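Local structure of NikO protein (Streptomyces tendae, 4FQD) at residues D264-V269 / Q344-L349; T270-G275 / P299-L304; I360-A363 / H367-G370; A411-L416 / R439-D444. The protein transfers an enolpyruvyl group in nikkomycin biosynthesis, being an enolpyruvyl transferase of the EPSP synthase family with a beta/alpha inverse-barrel fold. The protein carries 4 engineered substitutions. All coordinates share one frame; numbering follows the deposited sequence.

Contact 1. Residues D264-V269 / Q344-L349; sequences DLIEVV and QPFLAL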
loop_
_atom_site.group_PDB
_atom_site.type_symbol
_atom_site.label_atom_id
_atom_site.label_comp_id
_atom_site.label_asym_id
_atom_site.label_seq_id
_atom_site.Cartn_x
_atom_site.Cartn_y
_atom_site.Cartn_z
ATOM N N ASP A 264 -25.067 -5.990 -5.213
ATOM C CA ASP A 264 -23.797 -5.933 -5.929
ATOM C C ASP A 264 -22.831 -4.963 -5.259
ATOM O O ASP A 264 -23.114 -3.771 -5.144
ATOM C CB ASP A 264 -24.018 -5.545 -7.392
ATOM C CG ASP A 264 -22.803 -5.815 -8.258
ATOM O OD1 ASP A 264 -21.860 -4.996 -8.239
ATOM O OD2 ASP A 264 -22.792 -6.847 -8.963
ATOM N N LEU A 265 -21.695 -5.491 -4.816
ATOM C CA LEU A 265 -20.727 -4.727 -4.039
ATOM C C LEU A 265 -20.161 -3.539 -4.811
ATOM O O LEU A 265 -20.074 -2.431 -4.285
ATOM C CB LEU A 265 -19.586 -5.636 -3.572
ATOM C CG LEU A 265 -19.994 -6.900 -2.814
ATOM C CD1 LEU A 265 -18.771 -7.656 -2.323
ATOM C CD2 LEU A 265 -20.908 -6.556 -1.656
ATOM N N ILE A 266 -19.781 -3.774 -6.061
ATOM C CA ILE A 266 -19.172 -2.728 -6.874
ATOM C C ILE A 266 -20.211 -1.716 -7.353
ATOM O O ILE A 266 -19.894 -0.546 -7.569
ATOM C CB ILE A 266 -18.400 -3.315 -8.072
ATOM C CG1 ILE A 266 -17.501 -4.462 -7.608
ATOM C CG2 ILE A 266 -17.567 -2.241 -8.754
ATOM C CD1 ILE A 266 -16.512 -4.065 -6.529
ATOM N N GLU A 267 -21.454 -2.162 -7.506
ATOM C CA GLU A 267 -22.530 -1.251 -7.877
ATOM C C GLU A 267 -22.771 -0.249 -6.753
ATOM O O GLU A 267 -23.026 0.928 -7.006
ATOM C CB GLU A 267 -23.820 -2.006 -8.195
ATOM C CG GLU A 267 -24.944 -1.098 -8.678
ATOM C CD GLU A 267 -26.264 -1.821 -8.854
ATOM O OE1 GLU A 267 -26.309 -3.050 -8.630
ATOM O OE2 GLU A 267 -27.260 -1.157 -9.214
ATOM N N VAL A 268 -22.685 -0.725 -5.514
ATOM C CA VAL A 268 -22.823 0.142 -4.350
ATOM C C VAL A 268 -21.723 1.197 -4.351
ATOM O O VAL A 268 -21.990 2.383 -4.162
ATOM C CB VAL A 268 -22.769 -0.657 -3.031
ATOM C CG1 VAL A 268 -22.732 0.286 -1.837
ATOM C CG2 VAL A 268 -23.955 -1.600 -2.933
ATOM N N VAL A 269 -20.489 0.752 -4.573
ATOM C CA VAL A 269 -19.346 1.652 -4.678
ATOM C C VAL A 269 -19.574 2.677 -5.783
ATOM O O VAL A 269 -19.320 3.870 -5.601
ATOM C CB VAL A 269 -18.046 0.874 -4.976
ATOM C CG1 VAL A 269 -16.889 1.833 -5.228
ATOM C CG2 VAL A 269 -17.721 -0.076 -3.835
ATOM N N GLN A 344 -11.180 0.202 -7.013
ATOM C CA GLN A 344 -10.078 1.147 -7.192
ATOM C C GLN A 344 -10.289 2.280 -8.220
ATOM O O GLN A 344 -9.916 3.421 -7.945
ATOM C CB GLN A 344 -8.768 0.384 -7.443
ATOM C CG GLN A 344 -7.937 0.902 -8.596
ATOM C CD GLN A 344 -7.558 -0.197 -9.565
ATOM O OE1 GLN A 344 -7.663 -0.032 -10.779
ATOM N NE2 GLN A 344 -7.109 -1.330 -9.033
ATOM N N PRO A 345 -10.878 1.984 -9.396
ATOM C CA PRO A 345 -11.066 3.088 -10.349
ATOM C C PRO A 345 -11.976 4.201 -9.825
ATOM O O PRO A 345 -11.746 5.374 -10.124
ATOM C CB PRO A 345 -11.722 2.404 -11.553
ATOM C CG PRO A 345 -11.292 0.989 -11.460
ATOM C CD PRO A 345 -11.243 0.687 -9.995
ATOM N N PHE A 346 -12.992 3.835 -9.053
ATOM C CA PHE A 346 -13.920 4.818 -8.507
ATOM C C PHE A 346 -13.278 5.614 -7.375
ATOM O O PHE A 346 -13.610 6.778 -7.155
ATOM C CB PHE A 346 -15.201 4.135 -8.030
ATOM C CG PHE A 346 -15.865 3.301 -9.085
ATOM C CD1 PHE A 346 -16.656 3.892 -10.056
ATOM C CD2 PHE A 346 -15.693 1.928 -9.112
ATOM C CE1 PHE A 346 -17.265 3.128 -11.032
ATOM C CE2 PHE A 346 -16.300 1.157 -10.084
ATOM C CZ PHE A 346 -17.087 1.758 -11.046
ATOM N N LEU A 347 -12.353 4.980 -6.663
ATOM C CA LEU A 347 -11.614 5.651 -5.605
ATOM C C LEU A 347 -10.588 6.606 -6.204
ATOM O O LEU A 347 -10.230 7.615 -5.594
ATOM C CB LEU A 347 -10.929 4.625 -4.702
ATOM C CG LEU A 347 -11.883 3.664 -3.989
ATOM C CD1 LEU A 347 -11.114 2.598 -3.230
ATOM C CD2 LEU A 347 -12.804 4.431 -3.054
ATOM N N ALA A 348 -10.122 6.281 -7.405
ATOM C CA ALA A 348 -9.189 7.137 -8.126
ATOM C C ALA A 348 -9.878 8.428 -8.546
ATOM O O ALA A 348 -9.290 9.507 -8.481
ATOM C CB ALA A 348 -8.633 6.412 -9.340
ATOM N N LEU A 349 -11.130 8.309 -8.978
ATOM C CA LEU A 349 -11.913 9.471 -9.380
ATOM C C LEU A 349 -12.200 10.368 -8.181
ATOM O O LEU A 349 -12.161 11.594 -8.289
ATOM C CB LEU A 349 -13.222 9.034 -10.041
ATOM C CG LEU A 349 -14.157 10.150 -10.510
ATOM C CD1 LEU A 349 -13.428 11.109 -11.438
ATOM C CD2 LEU A 349 -15.383 9.565 -11.193
#

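Contact 2. Residues T270-G275 / P299-L304; sequences TWICAG and PEFDLL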
loop_
_atom_site.group_PDB
_atom_site.type_symbol
_atom_site.label_atom_id
_atom_site.label_comp_id
_atom_site.label_asym_id
_atom_site.label_seq_id
_atom_site.Cartn_x
_atom_site.Cartn_y
_atom_site.Cartn_z
ATOM N N THR A 270 -20.071 2.201 -6.920
ATOM C CA THR A 270 -20.318 3.049 -8.081
ATOM C C THR A 270 -21.314 4.164 -7.775
ATOM O O THR A 270 -21.110 5.312 -8.166
ATOM C CB THR A 270 -20.836 2.223 -9.276
ATOM O OG1 THR A 270 -19.905 1.175 -9.574
ATOM C CG2 THR A 270 -21.010 3.105 -10.503
ATOM N N TRP A 271 -22.387 3.823 -7.069
ATOM C CA TRP A 271 -23.421 4.800 -6.747
ATOM C C TRP A 271 -22.987 5.778 -5.659
ATOM O O TRP A 271 -23.385 6.943 -5.670
ATOM C CB TRP A 271 -24.728 4.106 -6.358
ATOM C CG TRP A 271 -25.432 3.475 -7.516
ATOM C CD1 TRP A 271 -25.724 2.153 -7.678
ATOM C CD2 TRP A 271 -25.924 4.141 -8.685
ATOM N NE1 TRP A 271 -26.373 1.954 -8.873
ATOM C CE2 TRP A 271 -26.508 3.160 -9.510
ATOM C CE3 TRP A 271 -25.931 5.473 -9.114
ATOM C CZ2 TRP A 271 -27.091 3.466 -10.736
ATOM C CZ3 TRP A 271 -26.511 5.775 -10.330
ATOM C CH2 TRP A 271 -27.084 4.777 -11.128
ATOM N N ILE A 272 -22.178 5.301 -4.720
ATOM C CA ILE A 272 -21.621 6.166 -3.688
ATOM C C ILE A 272 -20.706 7.203 -4.334
ATOM O O ILE A 272 -20.747 8.385 -3.989
ATOM C CB ILE A 272 -20.841 5.362 -2.631
ATOM C CG1 ILE A 272 -21.798 4.486 -1.818
ATOM C CG2 ILE A 272 -20.072 6.292 -1.705
ATOM C CD1 ILE A 272 -21.104 3.588 -0.815
ATOM N N CYS A 273 -19.894 6.750 -5.285
ATOM C CA CYS A 273 -19.018 7.638 -6.038
ATOM C C CYS A 273 -19.831 8.663 -6.821
ATOM O O CYS A 273 -19.467 9.837 -6.891
ATOM C CB CYS A 273 -18.134 6.832 -6.991
ATOM S SG CYS A 273 -17.078 7.834 -8.064
ATOM N N ALA A 274 -20.938 8.211 -7.400
ATOM C CA ALA A 274 -21.809 9.080 -8.183
ATOM C C ALA A 274 -22.532 10.095 -7.302
ATOM O O ALA A 274 -22.634 11.270 -7.652
ATOM C CB ALA A 274 -22.811 8.251 -8.973
ATOM N N GLY A 275 -23.034 9.633 -6.159
ATOM C CA GLY A 275 -23.757 10.493 -5.239
ATOM C C GLY A 275 -22.898 11.599 -4.653
ATOM O O GLY A 275 -23.358 12.726 -4.473
ATOM N N PRO A 299 -13.129 -2.591 3.860
ATOM C CA PRO A 299 -11.898 -1.904 3.449
ATOM C C PRO A 299 -12.188 -0.642 2.641
ATOM O O PRO A 299 -11.521 0.376 2.834
ATOM C CB PRO A 299 -11.200 -2.941 2.563
ATOM C CG PRO A 299 -11.707 -4.247 3.046
ATOM C CD PRO A 299 -13.136 -3.999 3.418
ATOM N N GLU A 300 -13.174 -0.715 1.751
ATOM C CA GLU A 300 -13.575 0.439 0.954
ATOM C C GLU A 300 -14.129 1.563 1.824
ATOM O O GLU A 300 -13.823 2.735 1.606
ATOM C CB GLU A 300 -14.614 0.039 -0.098
ATOM C CG GLU A 300 -14.038 -0.605 -1.350
ATOM C CD GLU A 300 -13.716 -2.076 -1.169
ATOM O OE1 GLU A 300 -13.916 -2.602 -0.054
ATOM O OE2 GLU A 300 -13.265 -2.707 -2.149
ATOM N N PHE A 301 -14.944 1.200 2.811
ATOM C CA PHE A 301 -15.573 2.189 3.683
ATOM C C PHE A 301 -14.588 2.834 4.652
ATOM O O PHE A 301 -14.789 3.968 5.087
ATOM C CB PHE A 301 -16.755 1.574 4.437
ATOM C CG PHE A 301 -18.059 1.686 3.704
ATOM C CD1 PHE A 301 -18.346 0.845 2.640
ATOM C CD2 PHE A 301 -18.996 2.639 4.070
ATOM C CE1 PHE A 301 -19.544 0.950 1.960
ATOM C CE2 PHE A 301 -20.196 2.747 3.394
ATOM C CZ PHE A 301 -20.470 1.901 2.338
ATOM N N ASP A 302 -13.525 2.113 4.989
ATOM C CA ASP A 302 -12.471 2.677 5.820
ATOM C C ASP A 302 -11.747 3.771 5.045
ATOM O O ASP A 302 -11.336 4.782 5.613
ATOM C CB ASP A 302 -11.486 1.596 6.263
ATOM C CG ASP A 302 -10.311 2.161 7.036
ATOM O OD1 ASP A 302 -10.523 2.657 8.163
ATOM O OD2 ASP A 302 -9.175 2.110 6.519
ATOM N N LEU A 303 -11.603 3.562 3.740
ATOM C CA LEU A 303 -11.008 4.563 2.864
ATOM C C LEU A 303 -11.919 5.775 2.723
ATOM O O LEU A 303 -11.460 6.913 2.794
ATOM C CB LEU A 303 -10.714 3.968 1.489
ATOM C CG LEU A 303 -9.519 3.021 1.403
ATOM C CD1 LEU A 303 -9.393 2.466 -0.003
ATOM C CD2 LEU A 303 -8.244 3.737 1.816
ATOM N N LEU A 304 -13.209 5.519 2.525
ATOM C CA LEU A 304 -14.199 6.584 2.388
ATOM C C LEU A 304 -14.222 7.481 3.620
ATOM O O LEU A 304 -14.338 8.703 3.507
ATOM C CB LEU A 304 -15.591 5.999 2.144
ATOM C CG LEU A 304 -15.811 5.276 0.812
ATOM C CD1 LEU A 304 -17.244 4.775 0.710
ATOM C CD2 LEU A 304 -15.468 6.182 -0.363
#

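Contact 3. Residues I360-A363 / H367-G370; sequences IREA and HRFG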
loop_
_atom_site.group_PDB
_atom_site.type_symbol
_atom_site.label_atom_id
_atom_site.label_comp_id
_atom_site.label_asym_id
_atom_site.label_seq_id
_atom_site.Cartn_x
_atom_site.Cartn_y
_atom_site.Cartn_z
ATOM N N ILE A 360 -2.427 4.548 -5.332
ATOM C CA ILE A 360 -3.181 3.310 -5.479
ATOM C C ILE A 360 -2.297 2.185 -6.003
ATOM O O ILE A 360 -1.715 2.292 -7.083
ATOM C CB ILE A 360 -4.381 3.493 -6.426
ATOM C CG1 ILE A 360 -5.317 4.581 -5.892
ATOM C CG2 ILE A 360 -5.122 2.177 -6.606
ATOM C CD1 ILE A 360 -6.508 4.857 -6.782
ATOM N N ARG A 361 -2.198 1.106 -5.233
ATOM C CA ARG A 361 -1.401 -0.043 -5.641
ATOM C C ARG A 361 -2.277 -1.254 -5.937
ATOM O O ARG A 361 -3.125 -1.634 -5.129
ATOM C CB ARG A 361 -0.373 -0.399 -4.567
ATOM C CG ARG A 361 0.689 -1.374 -5.044
ATOM C CD ARG A 361 1.647 -1.727 -3.926
ATOM N NE ARG A 361 2.981 -2.028 -4.432
ATOM C CZ ARG A 361 3.974 -1.147 -4.484
ATOM N NH1 ARG A 361 3.786 0.091 -4.053
ATOM N NH2 ARG A 361 5.157 -1.505 -4.962
ATOM N N GLU A 362 -2.060 -1.855 -7.101
ATOM C CA GLU A 362 -2.809 -3.032 -7.515
ATOM C C GLU A 362 -2.057 -4.309 -7.154
ATOM O O GLU A 362 -0.927 -4.518 -7.594
ATOM C CB GLU A 362 -3.064 -2.986 -9.022
ATOM C CG GLU A 362 -3.686 -4.246 -9.580
ATOM C CD GLU A 362 -5.097 -4.470 -9.079
ATOM O OE1 GLU A 362 -5.943 -3.571 -9.264
ATOM O OE2 GLU A 362 -5.356 -5.543 -8.498
ATOM N N ALA A 363 -2.689 -5.164 -6.355
ATOM C CA ALA A 363 -2.052 -6.402 -5.915
ATOM C C ALA A 363 -2.878 -7.638 -6.258
ATOM O O ALA A 363 -2.708 -8.694 -5.649
ATOM C CB ALA A 363 -1.765 -6.351 -4.423
ATOM N N HIS A 367 -1.994 -4.625 -14.438
ATOM C CA HIS A 367 -2.328 -3.909 -15.667
ATOM C C HIS A 367 -3.825 -3.683 -15.866
ATOM O O HIS A 367 -4.399 -4.140 -16.856
ATOM C CB HIS A 367 -1.759 -4.632 -16.895
ATOM C CG HIS A 367 -0.285 -4.458 -17.070
ATOM N ND1 HIS A 367 0.617 -5.481 -16.863
ATOM C CD2 HIS A 367 0.449 -3.377 -17.424
ATOM C CE1 HIS A 367 1.840 -5.037 -17.089
ATOM N NE2 HIS A 367 1.767 -3.764 -17.430
ATOM N N ARG A 368 -4.460 -2.989 -14.928
ATOM C CA ARG A 368 -5.840 -2.553 -15.133
ATOM C C ARG A 368 -6.031 -1.084 -14.756
ATOM O O ARG A 368 -7.039 -0.696 -14.163
ATOM C CB ARG A 368 -6.846 -3.463 -14.417
ATOM C CG ARG A 368 -6.763 -3.468 -12.904
ATOM C CD ARG A 368 -7.910 -4.268 -12.312
ATOM N NE ARG A 368 -9.214 -3.673 -12.597
ATOM C CZ ARG A 368 -10.373 -4.193 -12.207
ATOM N NH1 ARG A 368 -10.395 -5.325 -11.515
ATOM N NH2 ARG A 368 -11.513 -3.585 -12.510
ATOM N N PHE A 369 -5.044 -0.272 -15.116
ATOM C CA PHE A 369 -5.145 1.171 -14.984
ATOM C C PHE A 369 -5.374 1.771 -16.364
ATOM O O PHE A 369 -4.906 2.868 -16.663
ATOM C CB PHE A 369 -3.871 1.742 -14.363
ATOM C CG PHE A 369 -3.667 1.351 -12.928
ATOM C CD1 PHE A 369 -4.736 1.320 -12.047
ATOM C CD2 PHE A 369 -2.409 1.009 -12.460
ATOM C CE1 PHE A 369 -4.552 0.960 -10.725
ATOM C CE2 PHE A 369 -2.219 0.648 -11.138
ATOM C CZ PHE A 369 -3.292 0.623 -10.270
ATOM N N GLY A 370 -6.098 1.036 -17.205
ATOM C CA GLY A 370 -6.368 1.464 -18.566
ATOM C C GLY A 370 -7.329 2.635 -18.652
ATOM O O GLY A 370 -7.488 3.241 -19.712
#

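Contact 4. Residues A411-L416 / R439-D444; sequences AAAVLL and RDLVED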
loop_
_atom_site.group_PDB
_atom_site.type_symbol
_atom_site.label_atom_id
_atom_site.label_comp_id
_atom_site.label_asym_id
_atom_site.label_seq_id
_atom_site.Cartn_x
_atom_site.Cartn_y
_atom_site.Cartn_z
ATOM N N ALA A 411 -13.866 0.546 -16.187
ATOM C CA ALA A 411 -13.323 1.699 -16.894
ATOM C C ALA A 411 -14.442 2.491 -17.559
ATOM O O ALA A 411 -14.451 3.719 -17.521
ATOM C CB ALA A 411 -12.297 1.259 -17.925
ATOM N N ALA A 412 -15.387 1.779 -18.163
ATOM C CA ALA A 412 -16.520 2.413 -18.825
ATOM C C ALA A 412 -17.388 3.171 -17.826
ATOM O O ALA A 412 -17.891 4.256 -18.120
ATOM C CB ALA A 412 -17.347 1.376 -19.565
ATOM N N ALA A 413 -17.556 2.592 -16.642
ATOM C CA ALA A 413 -18.389 3.191 -15.608
ATOM C C ALA A 413 -17.771 4.469 -15.046
ATOM O O ALA A 413 -18.447 5.489 -14.923
ATOM C CB ALA A 413 -18.650 2.190 -14.491
ATOM N N VAL A 414 -16.486 4.409 -14.711
ATOM C CA VAL A 414 -15.812 5.546 -14.090
ATOM C C VAL A 414 -15.616 6.709 -15.068
ATOM O O VAL A 414 -15.608 7.873 -14.664
ATOM C CB VAL A 414 -14.462 5.136 -13.444
ATOM C CG1 VAL A 414 -13.422 4.811 -14.509
ATOM C CG2 VAL A 414 -13.959 6.230 -12.512
ATOM N N LEU A 415 -15.473 6.395 -16.352
ATOM C CA LEU A 415 -15.352 7.430 -17.373
ATOM C C LEU A 415 -16.686 8.136 -17.568
ATOM O O LEU A 415 -16.736 9.350 -17.772
ATOM C CB LEU A 415 -14.873 6.836 -18.699
ATOM C CG LEU A 415 -13.407 6.403 -18.755
ATOM C CD1 LEU A 415 -13.060 5.860 -20.132
ATOM C CD2 LEU A 415 -12.498 7.558 -18.379
ATOM N N LEU A 416 -17.764 7.364 -17.500
ATOM C CA LEU A 416 -19.107 7.902 -17.656
ATOM C C LEU A 416 -19.453 8.843 -16.506
ATOM O O LEU A 416 -20.088 9.876 -16.711
ATOM C CB LEU A 416 -20.128 6.764 -17.738
ATOM C CG LEU A 416 -21.592 7.154 -17.932
ATOM C CD1 LEU A 416 -21.748 8.075 -19.131
ATOM C CD2 LEU A 416 -22.449 5.908 -18.099
ATOM N N ARG A 439 -27.151 -3.607 -15.013
ATOM C CA ARG A 439 -28.361 -3.894 -15.774
ATOM C C ARG A 439 -28.478 -2.920 -16.938
ATOM O O ARG A 439 -28.578 -3.325 -18.097
ATOM C CB ARG A 439 -29.593 -3.773 -14.877
ATOM C CG ARG A 439 -30.900 -4.109 -15.574
ATOM C CD ARG A 439 -32.092 -3.555 -14.812
ATOM N NE ARG A 439 -32.047 -2.098 -14.728
ATOM C CZ ARG A 439 -32.508 -1.281 -15.669
ATOM N NH1 ARG A 439 -33.052 -1.775 -16.773
ATOM N NH2 ARG A 439 -32.425 0.033 -15.509
ATOM N N ASP A 440 -28.458 -1.634 -16.610
ATOM C CA ASP A 440 -28.507 -0.568 -17.601
ATOM C C ASP A 440 -28.070 0.724 -16.923
ATOM O O ASP A 440 -28.902 1.550 -16.546
ATOM C CB ASP A 440 -29.922 -0.421 -18.163
ATOM C CG ASP A 440 -29.948 0.286 -19.504
ATOM O OD1 ASP A 440 -29.018 1.071 -19.787
ATOM O OD2 ASP A 440 -30.904 0.058 -20.276
ATOM N N LEU A 441 -26.759 0.883 -16.764
ATOM C CA LEU A 441 -26.191 2.007 -16.027
ATOM C C LEU A 441 -26.570 3.356 -16.632
ATOM O O LEU A 441 -26.817 4.321 -15.909
ATOM C CB LEU A 441 -24.668 1.877 -15.942
ATOM C CG LEU A 441 -23.936 2.951 -15.133
ATOM C CD1 LEU A 441 -24.454 2.993 -13.703
ATOM C CD2 LEU A 441 -22.435 2.713 -15.157
ATOM N N VAL A 442 -26.616 3.416 -17.959
ATOM C CA VAL A 442 -26.989 4.644 -18.653
ATOM C C VAL A 442 -28.423 5.049 -18.323
ATOM O O VAL A 442 -28.686 6.200 -17.975
ATOM C CB VAL A 442 -26.825 4.504 -20.180
ATOM C CG1 VAL A 442 -27.446 5.694 -20.895
ATOM C CG2 VAL A 442 -25.355 4.365 -20.543
ATOM N N GLU A 443 -29.343 4.094 -18.420
ATOM C CA GLU A 443 -30.751 4.350 -18.132
ATOM C C GLU A 443 -30.965 4.799 -16.690
ATOM O O GLU A 443 -31.752 5.709 -16.426
ATOM C CB GLU A 443 -31.592 3.107 -18.421
ATOM C CG GLU A 443 -33.064 3.264 -18.075
ATOM C CD GLU A 443 -33.837 1.967 -18.212
ATOM O OE1 GLU A 443 -33.808 1.368 -19.308
ATOM O OE2 GLU A 443 -34.468 1.543 -17.221
ATOM N N ASP A 444 -30.262 4.158 -15.761
ATOM C CA ASP A 444 -30.373 4.499 -14.346
ATOM C C ASP A 444 -29.859 5.907 -14.061
ATOM O O ASP A 444 -30.430 6.630 -13.245
ATOM C CB ASP A 444 -29.631 3.479 -13.480
ATOM C CG ASP A 444 -30.350 2.147 -13.406
ATOM O OD1 ASP A 444 -31.581 2.125 -13.612
ATOM O OD2 ASP A 444 -29.687 1.122 -13.138
#

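Contact 1. Residues D264-V269 / Q344-L349
This is a buried, wholly apolar contact between two helices, in which F346 of helix 344-351 meets I266 and V269 near the start of helix 265-278. No hydrogen bond crosses it; the evidence lies in two van der Waals approaches. I266 CG2 stands 3.9 Å from F346 CE2, its side chain running at about a right angle to the phenylalanine. V269 uses CG1, which is 4.0 Å from F346 CB and nearly as close to the ring carbon CD2. Both methyls meet the ring obliquely. In V269 that branch points opposite the backbone N (chi1 174°), which directs it at the neighbouring helix. The backbones are correspondingly close, the CA atoms of V269 and F346 being 7.4 Å apart. Just before the helix, D264 serves as N-cap: its OD1 accepts from E267 N at 3.0 Å with the anti lone pair, while OD2 takes K34 N. F346 also touches T270 and C273 beyond this segment, and on the helix 409-419 side it reaches A413. Residues 266, 269, 270 and 273 have the i, i+3, i+4, i+7 spacing of a hole, so F346 acts as a single knob there, a local knobs-into-holes fit among the inverse barrel's buried helices.

Contact 2. Residues T270-G275 / P299-L304
I272 sets its two branches against two residues one helical turn apart, F301 and L304, in a helix-to-helix contact of the beta/alpha inverse barrel, a fold whose sheets lie outside buried helices. The delta methyl goes to the aromatic residue: I272 CD1 is 3.6 Å from F301 CZ, approaching the ring obliquely, with the two side chains at about a right angle. The gamma methyl goes to the leucine, I272 CG2 lying 4.0 Å from L304 CD1. With chi2 at 176°, CD1 of the isoleucine extends away from its own CA toward F301, while CG2, the other branch at CB, faces L304. F301 starts out from its helix across the direction of I272, and only the far end of its ring comes in. The two segments stand well apart, their nearest CA atoms, those of I272 and L304, being 9.6 Å from each other; side chains alone span the gap. V311 of strand 311-313 touches both I272 and F301, so the outer sheet borders this contact directly. Within helix 298-307 the two partners of I272 also pack on each other, with L304 CD1 4.2 Å above the plane of the F301 ring and over its centre.

Contact 3. Residues I360-A363 / H367-G370
The end of strand 356-362 and the loop leading to helix 372-378 form a beta-to-alpha connection of the inverse barrel, closed here by F369 packing on I360 and E362 and by R368 crossing E362 obliquely. F369 enters with the far end of its ring: CZ is 3.8 Å from E362 CB and 3.9 Å from the backbone oxygen I360 O, both met obliquely. A looser apolar approach, I360 CG2 to F369 CE1 at 4.3 Å, adds the isoleucine branch. E362 points CG opposite its backbone N (chi1 173°) and then bends at chi2 (67°), which brings the carboxylate round beside the arginine. Several partners fix that carboxylate: OE1 probably accepts a hydrogen bond from NE2 of Q344, at a doubtfully short separation, and is hydrogen-bonded to the hydroxyl of S341, while OE2 takes the backbone N-H groups of V364 and W365 in the intervening turn. R368 is no salt-bridge partner of E362; its guanidinium goes on to pair with D342 through NH2, and the side chain lies about 4 Å, between nearest atoms, from a bound sulfate, probably from the crystallisation liquor, which may mark an anion-accepting pocket. The carboxylate and guanidinium planes are only 13° apart, yet E362 OE1 stays 4.7 Å from R368 NE. What meets this oxygen is the aliphatic part of the arginine, E362 OE1 lying 3.7 Å from R368 CD.

Contact 4. Residues A411-L416 / R439-D444
The capped start of helix 441-447 lays L441 and V442 against A413 and L416 of helix 409-419, in a buried apolar seam. L441 packs on the alanine: its CD2 is 3.9 Å from A413 CB, where the short alanine lets the leucine come up to the backbone, the CA atoms of A413 and L441 being 7.9 Å apart. L416 CD2 meets both residues of the incoming turn. It lies 4.1 Å from V442 CG2, with the side chains of L416 and V442 at about a right angle, and 4.3 Å from L441 CD2. Both leucines carry CG opposite the backbone N, as chi1 of -177° in L441 records, and this rotation directs their branched ends at the facing helix. In the inverse-barrel fold such helices back onto an outer sheet, and the neighbours here agree: I452 of strand 451-456 touches L416 and V442, while I18 and L16 of strand 14-19 touch L416 and V442 respectively. The helix start has its own polar fittings, turned from the seam. D440, the N-cap, accepts through OD1 a weak bond from E443 N at 3.3 Å. R439, just before the helix, forms a salt-bridge network with E443 and D444 of its first turn, NH2 lying 3.1 Å from E443 OE2 and 2.9 Å from D444 OD1. D444 OD1 sits almost in the guanidinium plane (2° out of it), whereas E443 OE2 is tilted 21° from it, and D440 CB lies above one face of the same group, toward its rim.

Contacts 1 and 2 share helix 265-278 and have centres about 6 Å apart; the first turn of that helix takes part in contact 1 and the following turns in contact 2, whose segments fall between those of contact 1 along the chain. Contacts 3 and 4 follow in series. Contact 3 lies about 14 Å, centre to centre, from contact 1 and joins it through A348 and I360, helix 344-351 leading into strand 356-362. Contact 4, about 12 Å from contact 1, meets it where L349 touches V414, and W271 connects contacts 2 and 4. Contacts 3 and 4, about 20 Å apart, do not touch. Contact 1 touches the other three, making these elements one packed interior of an inverse-barrel domain.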